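LYND (Lyngbya aestuarii, PDB 4V1T) probably catalyses the ATP-dependent heterocyclisation of residues in a precursor peptide, as a cyclodehydratase of the YcaO family that binds ADP and magnesium. Local coordinates at residues Ala94-Leu99 with Ile264-Val269; Arg564-Asp569 with Thr679-Lys684. One frame throughout, in Å; residues are numbered along the deposited sequence.

Contact 1. Residues Ala94-Leu99 with Ile264-Val269; sequences AFWSEL and IAKWIV
Helix 90-98 and the long helix 250-275 form a widely spaced helix-helix packing at the subunit interface, and one indole bridges most of the gap. The axes of 94-98 and 264-269 pass 12.2 Å apart at a crossing angle of -56°, so the long Trp96 must cross to short side chains and backbone of the second helix. The tight part is the six-membered ring of Trp96. With CG anti to its carbonyl carbon (chi1 -64°), the indole reaches over to the second helix, leading with CH2. Val269 lays CG2 over one face, 3.9 Å from the ring centroid and 16° off its normal, a CH-pi contact displaced toward the rim. Phe95 CD2 sits above the opposite face, 3.9 Å from the plane and over its centre, so the indole is sandwiched between a residue of its own helix and one of the other. At the rim, near the ring plane, Trp96 CH2 lies 3.8 Å from Ala265 CB and also meets the backbone N of Lys266. Helix 103-109 adds Ala106 against Trp96 and Ala109 against Val269. An alanine in place of Trp96 removes the ring that Val269 CG2, Ala265 CB and Phe95 pack on, and would probably loosen the joint between the two helices. The looser side is built on Lys266, whose aliphatic chain skirts the other helix. Its CG stands 4.3 Å from Phe95 CE2, at the ring edge. The chain bends at chi3, and NZ ends in a salt bridge with Glu263 and a hydrogen bond to Ser296 O of the second subunit. Partly exposed Leu99 crosses this chain at about a right angle, with its CD1 3.9 Å from Lys266 CD.

Contact 2. Residues Arg564-Asp569 with Thr679-Lys684; sequences RRPAVD and TTQPLK
Two irregular loops of the YcaO region, one following helix 538-561 and the other preceding helix 697-710, join here through an isolated beta bridge with the bonding pattern of a parallel pair. Backbone hydrogen bonds carry it. Lys684 faces Val568 and bonds to the residues before and after it: its N donates to Ala567 O over 2.9 Å, almost straight at 178°, and its O receives Asp569 N at 3.0 Å along a more bent path of 145°. Both donors lie in the plane of the accepting carbonyl. Upstream the loops separate enough to admit a water, which accepts from Ala567 N at 3.1 Å and donates to Gln681 O at 2.9 Å, so a bridging water takes the place of a direct backbone bond. Side-chain polar contact is slighter. The Gln681 side chain crosses Pro566 obliquely and gives a weak NE2 bond to Arg564 O, while the stronger partner of NE2 is Asp678. Its OE1 makes a van der Waals contact with Pro566 CD at 3.3 Å. Apolar packing fills in around the bonds. The Pro566 ring packs against the other loop, where its CG meets Lys684 CE at 3.7 Å. The lysine chain, bent at chi2 (-76°), crosses that ring obliquely and also rests against Asp596 of strand 590-596. Beside the bridge, Leu683 sets CD2 against Ala567 CB and lies with CB near the Asp569 methylene. The charged group beside Pro566 is the guanidinium of Arg565, salt-bridged to Asp596 and cation-pi paired with Trp758; its nearness to Lys684 NZ, a like charge, would probably be eased by that aspartate. Pro566 CD sits over the centre of one guanidinium face, 3.6 Å above its plane.

Overall arrangement
The two contacts are distant parts of an elongated chain: their centres are 72 Å apart, their nearest atoms about 58 Å, on opposite sides of the chain's centre. They follow one another in sequence, the first closing before the second opens. Contact 1 is helical, buried and touched by the second subunit; contact 2 joins loops within the YcaO region and meets no other protein chain. Segment 264-269 belongs to the sequence interval between the zinc-binding pairs Cys203/Cys206 and Cys311/Cys314. The ADP pocket draws its residues from between positions 344 and 640, so both segments of contact 1, as well as 679-684, contribute nothing to it.

Contact 1. Residues Ala94-Leu99 with Ile264-Val269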
loop_
_atom_site.group_PDB
_atom_site.type_symbol
_atom_site.label_atom_id
_atom_site.label_comp_id
_atom_site.label_asym_id
_atom_site.label_seq_id
_atom_site.Cartn_x
_atom_site.Cartn_y
_atom_site.Cartn_z
ATOM N N ALA B 94 22.442 -24.991 -0.803
ATOM C CA ALA B 94 22.294 -23.641 -1.350
ATOM C C ALA B 94 21.059 -22.952 -0.778
ATOM O O ALA B 94 21.076 -21.760 -0.502
ATOM C CB ALA B 94 22.214 -23.694 -2.864
ATOM N N PHE B 95 19.985 -23.705 -0.598
ATOM C CA PHE B 95 18.768 -23.149 -0.038
ATOM C C PHE B 95 19.018 -22.603 1.356
ATOM O O PHE B 95 18.572 -21.511 1.703
ATOM C CB PHE B 95 17.656 -24.195 -0.009
ATOM C CG PHE B 95 16.320 -23.633 0.379
ATOM C CD1 PHE B 95 15.461 -23.117 -0.582
ATOM C CD2 PHE B 95 15.938 -23.593 1.698
ATOM C CE1 PHE B 95 14.245 -22.594 -0.218
ATOM C CE2 PHE B 95 14.712 -23.054 2.067
ATOM C CZ PHE B 95 13.868 -22.561 1.106
ATOM N N TRP B 96 19.768 -23.360 2.149
ATOM C CA TRP B 96 20.024 -22.997 3.532
ATOM C C TRP B 96 21.100 -21.936 3.672
ATOM O O TRP B 96 21.013 -21.076 4.546
ATOM C CB TRP B 96 20.362 -24.252 4.340
ATOM C CG TRP B 96 19.186 -25.198 4.394
ATOM C CD1 TRP B 96 19.134 -26.476 3.916
ATOM C CD2 TRP B 96 17.880 -24.914 4.910
ATOM N NE1 TRP B 96 17.885 -27.005 4.110
ATOM C CE2 TRP B 96 17.092 -26.068 4.713
ATOM C CE3 TRP B 96 17.302 -23.797 5.512
ATOM C CZ2 TRP B 96 15.759 -26.143 5.114
ATOM C CZ3 TRP B 96 15.978 -23.865 5.905
ATOM C CH2 TRP B 96 15.218 -25.032 5.704
ATOM N N SER B 97 22.107 -21.977 2.808
ATOM C CA SER B 97 23.167 -20.972 2.858
ATOM C C SER B 97 22.610 -19.627 2.433
ATOM O O SER B 97 23.068 -18.597 2.899
ATOM C CB SER B 97 24.364 -21.351 1.973
ATOM O OG SER B 97 23.990 -21.585 0.627
ATOM N N GLU B 98 21.614 -19.644 1.553
ATOM C CA GLU B 98 20.982 -18.416 1.093
ATOM C C GLU B 98 20.177 -17.761 2.216
ATOM O O GLU B 98 19.987 -16.547 2.232
ATOM C CB GLU B 98 20.079 -18.695 -0.103
ATOM C CG GLU B 98 19.762 -17.458 -0.916
ATOM C CD GLU B 98 18.897 -17.773 -2.107
ATOM O OE1 GLU B 98 17.689 -17.980 -1.895
ATOM O OE2 GLU B 98 19.418 -17.825 -3.239
ATOM N N LEU B 99 19.717 -18.571 3.159
ATOM C CA LEU B 99 19.035 -18.059 4.343
ATOM C C LEU B 99 20.030 -17.680 5.438
ATOM O O LEU B 99 19.640 -17.308 6.534
ATOM C CB LEU B 99 18.044 -19.101 4.862
ATOM C CG LEU B 99 16.792 -19.272 3.998
ATOM C CD1 LEU B 99 16.028 -20.522 4.409
ATOM C CD2 LEU B 99 15.910 -18.039 4.096
ATOM N N ILE B 264 7.882 -25.855 7.477
ATOM C CA ILE B 264 8.208 -26.707 8.602
ATOM C C ILE B 264 9.731 -26.802 8.727
ATOM O O ILE B 264 10.279 -26.652 9.806
ATOM C CB ILE B 264 7.586 -28.105 8.449
ATOM C CG1 ILE B 264 6.085 -28.035 8.741
ATOM C CG2 ILE B 264 8.229 -29.098 9.423
ATOM C CD1 ILE B 264 5.292 -29.221 8.210
ATOM N N ALA B 265 10.391 -27.052 7.602
ATOM C CA ALA B 265 11.848 -27.141 7.555
ATOM C C ALA B 265 12.491 -25.836 8.003
ATOM O O ALA B 265 13.427 -25.836 8.793
ATOM C CB ALA B 265 12.312 -27.503 6.158
ATOM N N LYS B 266 11.971 -24.726 7.505
ATOM C CA LYS B 266 12.508 -23.432 7.844
ATOM C C LYS B 266 12.338 -23.140 9.320
ATOM O O LYS B 266 13.199 -22.509 9.932
ATOM C CB LYS B 266 11.846 -22.335 7.010
ATOM C CG LYS B 266 12.364 -22.249 5.581
ATOM C CD LYS B 266 12.144 -20.876 4.982
ATOM C CE LYS B 266 10.729 -20.707 4.496
ATOM N NZ LYS B 266 10.298 -19.291 4.523
ATOM N N TRP B 267 11.233 -23.596 9.903
ATOM C CA TRP B 267 11.025 -23.404 11.335
ATOM C C TRP B 267 12.006 -24.203 12.188
ATOM O O TRP B 267 12.604 -23.665 13.121
ATOM C CB TRP B 267 9.597 -23.762 11.763
ATOM C CG TRP B 267 9.483 -23.733 13.236
ATOM C CD1 TRP B 267 9.436 -24.807 14.073
ATOM C CD2 TRP B 267 9.477 -22.573 14.072
ATOM N NE1 TRP B 267 9.382 -24.389 15.377
ATOM C CE2 TRP B 267 9.399 -23.020 15.403
ATOM C CE3 TRP B 267 9.511 -21.199 13.820
ATOM C CZ2 TRP B 267 9.354 -22.147 16.480
ATOM C CZ3 TRP B 267 9.476 -20.327 14.895
ATOM C CH2 TRP B 267 9.401 -20.806 16.209
ATOM N N ILE B 268 12.160 -25.487 11.881
ATOM C CA ILE B 268 13.008 -26.358 12.701
ATOM C C ILE B 268 14.464 -25.922 12.607
ATOM O O ILE B 268 15.208 -26.010 13.598
ATOM C CB ILE B 268 12.884 -27.857 12.319
ATOM C CG1 ILE B 268 13.222 -28.078 10.845
ATOM C CG2 ILE B 268 11.479 -28.354 12.624
ATOM C CD1 ILE B 268 13.271 -29.531 10.429
ATOM N N VAL B 269 14.878 -25.436 11.432
ATOM C CA VAL B 269 16.258 -24.974 11.256
ATOM C C VAL B 269 16.476 -23.722 12.086
ATOM O O VAL B 269 17.451 -23.606 12.844
ATOM C CB VAL B 269 16.580 -24.702 9.784
ATOM C CG1 VAL B 269 17.880 -23.908 9.630
ATOM C CG2 VAL B 269 16.660 -26.008 9.023
#

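Contact 2. Residues Arg564-Asp569 with Thr679-Lys684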
loop_
_atom_site.group_PDB
_atom_site.type_symbol
_atom_site.label_atom_id
_atom_site.label_comp_id
_atom_site.label_asym_id
_atom_site.label_seq_id
_atom_site.Cartn_x
_atom_site.Cartn_y
_atom_site.Cartn_z
ATOM N N ARG B 564 -35.360 27.478 12.774
ATOM C CA ARG B 564 -34.792 28.158 11.619
ATOM C C ARG B 564 -33.427 28.722 12.004
ATOM O O ARG B 564 -33.330 29.533 12.915
ATOM C CB ARG B 564 -35.722 29.274 11.127
ATOM C CG ARG B 564 -37.148 28.829 10.821
ATOM C CD ARG B 564 -37.238 27.846 9.653
ATOM N NE ARG B 564 -37.102 28.516 8.356
ATOM C CZ ARG B 564 -35.975 28.626 7.655
ATOM N NH1 ARG B 564 -34.840 28.107 8.102
ATOM N NH2 ARG B 564 -35.978 29.265 6.490
ATOM N N ARG B 565 -32.383 28.286 11.312
ATOM C CA ARG B 565 -31.018 28.662 11.657
ATOM C C ARG B 565 -30.375 29.491 10.553
ATOM O O ARG B 565 -30.710 29.344 9.369
ATOM C CB ARG B 565 -30.173 27.408 11.915
ATOM C CG ARG B 565 -30.697 26.491 13.020
ATOM C CD ARG B 565 -30.750 27.197 14.366
ATOM N NE ARG B 565 -29.455 27.766 14.726
ATOM C CZ ARG B 565 -29.287 28.855 15.467
ATOM N NH1 ARG B 565 -30.329 29.513 15.942
ATOM N NH2 ARG B 565 -28.064 29.296 15.727
ATOM N N PRO B 566 -29.424 30.360 10.929
ATOM C CA PRO B 566 -28.701 31.142 9.926
ATOM C C PRO B 566 -27.657 30.319 9.174
ATOM O O PRO B 566 -27.097 29.380 9.743
ATOM C CB PRO B 566 -28.025 32.228 10.762
ATOM C CG PRO B 566 -27.780 31.575 12.076
ATOM C CD PRO B 566 -28.937 30.629 12.294
ATOM N N ALA B 567 -27.393 30.676 7.921
ATOM C CA ALA B 567 -26.332 30.029 7.155
ATOM C C ALA B 567 -24.961 30.539 7.587
ATOM O O ALA B 567 -24.850 31.474 8.389
ATOM C CB ALA B 567 -26.517 30.258 5.660
ATOM N N VAL B 568 -23.930 29.912 7.029
ATOM C CA VAL B 568 -22.541 30.271 7.302
ATOM C C VAL B 568 -21.880 30.777 6.028
ATOM O O VAL B 568 -21.863 30.081 5.015
ATOM C CB VAL B 568 -21.748 29.066 7.852
ATOM C CG1 VAL B 568 -20.316 29.463 8.181
ATOM C CG2 VAL B 568 -22.437 28.504 9.093
ATOM N N ASP B 569 -21.343 31.993 6.081
ATOM C CA ASP B 569 -20.541 32.527 4.990
ATOM C C ASP B 569 -19.213 31.787 4.957
ATOM O O ASP B 569 -18.301 32.068 5.745
ATOM C CB ASP B 569 -20.318 34.027 5.158
ATOM C CG ASP B 569 -19.402 34.610 4.090
ATOM O OD1 ASP B 569 -19.178 33.961 3.046
ATOM O OD2 ASP B 569 -18.897 35.728 4.308
ATOM N N THR B 679 -33.230 33.749 5.732
ATOM C CA THR B 679 -32.601 34.983 5.297
ATOM C C THR B 679 -32.958 36.147 6.220
ATOM O O THR B 679 -32.502 37.268 6.017
ATOM C CB THR B 679 -33.005 35.323 3.853
ATOM O OG1 THR B 679 -34.425 35.211 3.712
ATOM C CG2 THR B 679 -32.337 34.371 2.880
ATOM N N THR B 680 -33.779 35.872 7.225
ATOM C CA THR B 680 -34.099 36.841 8.264
ATOM C C THR B 680 -32.855 37.188 9.074
ATOM O O THR B 680 -32.697 38.321 9.517
ATOM C CB THR B 680 -35.190 36.294 9.214
ATOM O OG1 THR B 680 -36.359 35.962 8.457
ATOM C CG2 THR B 680 -35.562 37.316 10.279
ATOM N N GLN B 681 -31.977 36.204 9.260
ATOM C CA GLN B 681 -30.785 36.371 10.084
ATOM C C GLN B 681 -29.544 36.554 9.224
ATOM O O GLN B 681 -29.481 36.048 8.104
ATOM C CB GLN B 681 -30.585 35.162 10.994
ATOM C CG GLN B 681 -31.619 35.022 12.095
ATOM C CD GLN B 681 -31.555 33.660 12.773
ATOM O OE1 GLN B 681 -30.555 33.317 13.411
ATOM N NE2 GLN B 681 -32.625 32.874 12.636
ATOM N N PRO B 682 -28.542 37.274 9.749
ATOM C CA PRO B 682 -27.301 37.483 9.003
ATOM C C PRO B 682 -26.477 36.206 8.881
ATOM O O PRO B 682 -26.684 35.251 9.633
ATOM C CB PRO B 682 -26.564 38.537 9.836
ATOM C CG PRO B 682 -27.055 38.329 11.219
ATOM C CD PRO B 682 -28.493 37.905 11.081
ATOM N N LEU B 683 -25.554 36.193 7.928
ATOM C CA LEU B 683 -24.656 35.068 7.752
ATOM C C LEU B 683 -23.660 35.019 8.893
ATOM O O LEU B 683 -23.148 36.047 9.320
ATOM C CB LEU B 683 -23.912 35.173 6.419
ATOM C CG LEU B 683 -24.788 35.135 5.170
ATOM C CD1 LEU B 683 -23.966 35.448 3.932
ATOM C CD2 LEU B 683 -25.458 33.780 5.038
ATOM N N LYS B 684 -23.398 33.818 9.391
ATOM C CA LYS B 684 -22.382 33.619 10.416
ATOM C C LYS B 684 -20.988 33.767 9.817
ATOM O O LYS B 684 -20.680 33.157 8.799
ATOM C CB LYS B 684 -22.533 32.235 11.047
ATOM C CG LYS B 684 -23.765 32.093 11.917
ATOM C CD LYS B 684 -23.569 32.796 13.251
ATOM C CE LYS B 684 -24.897 33.088 13.913
ATOM N NZ LYS B 684 -24.724 33.462 15.339
HETATM O O HOH W 1 -28.694 33.418 7.282
#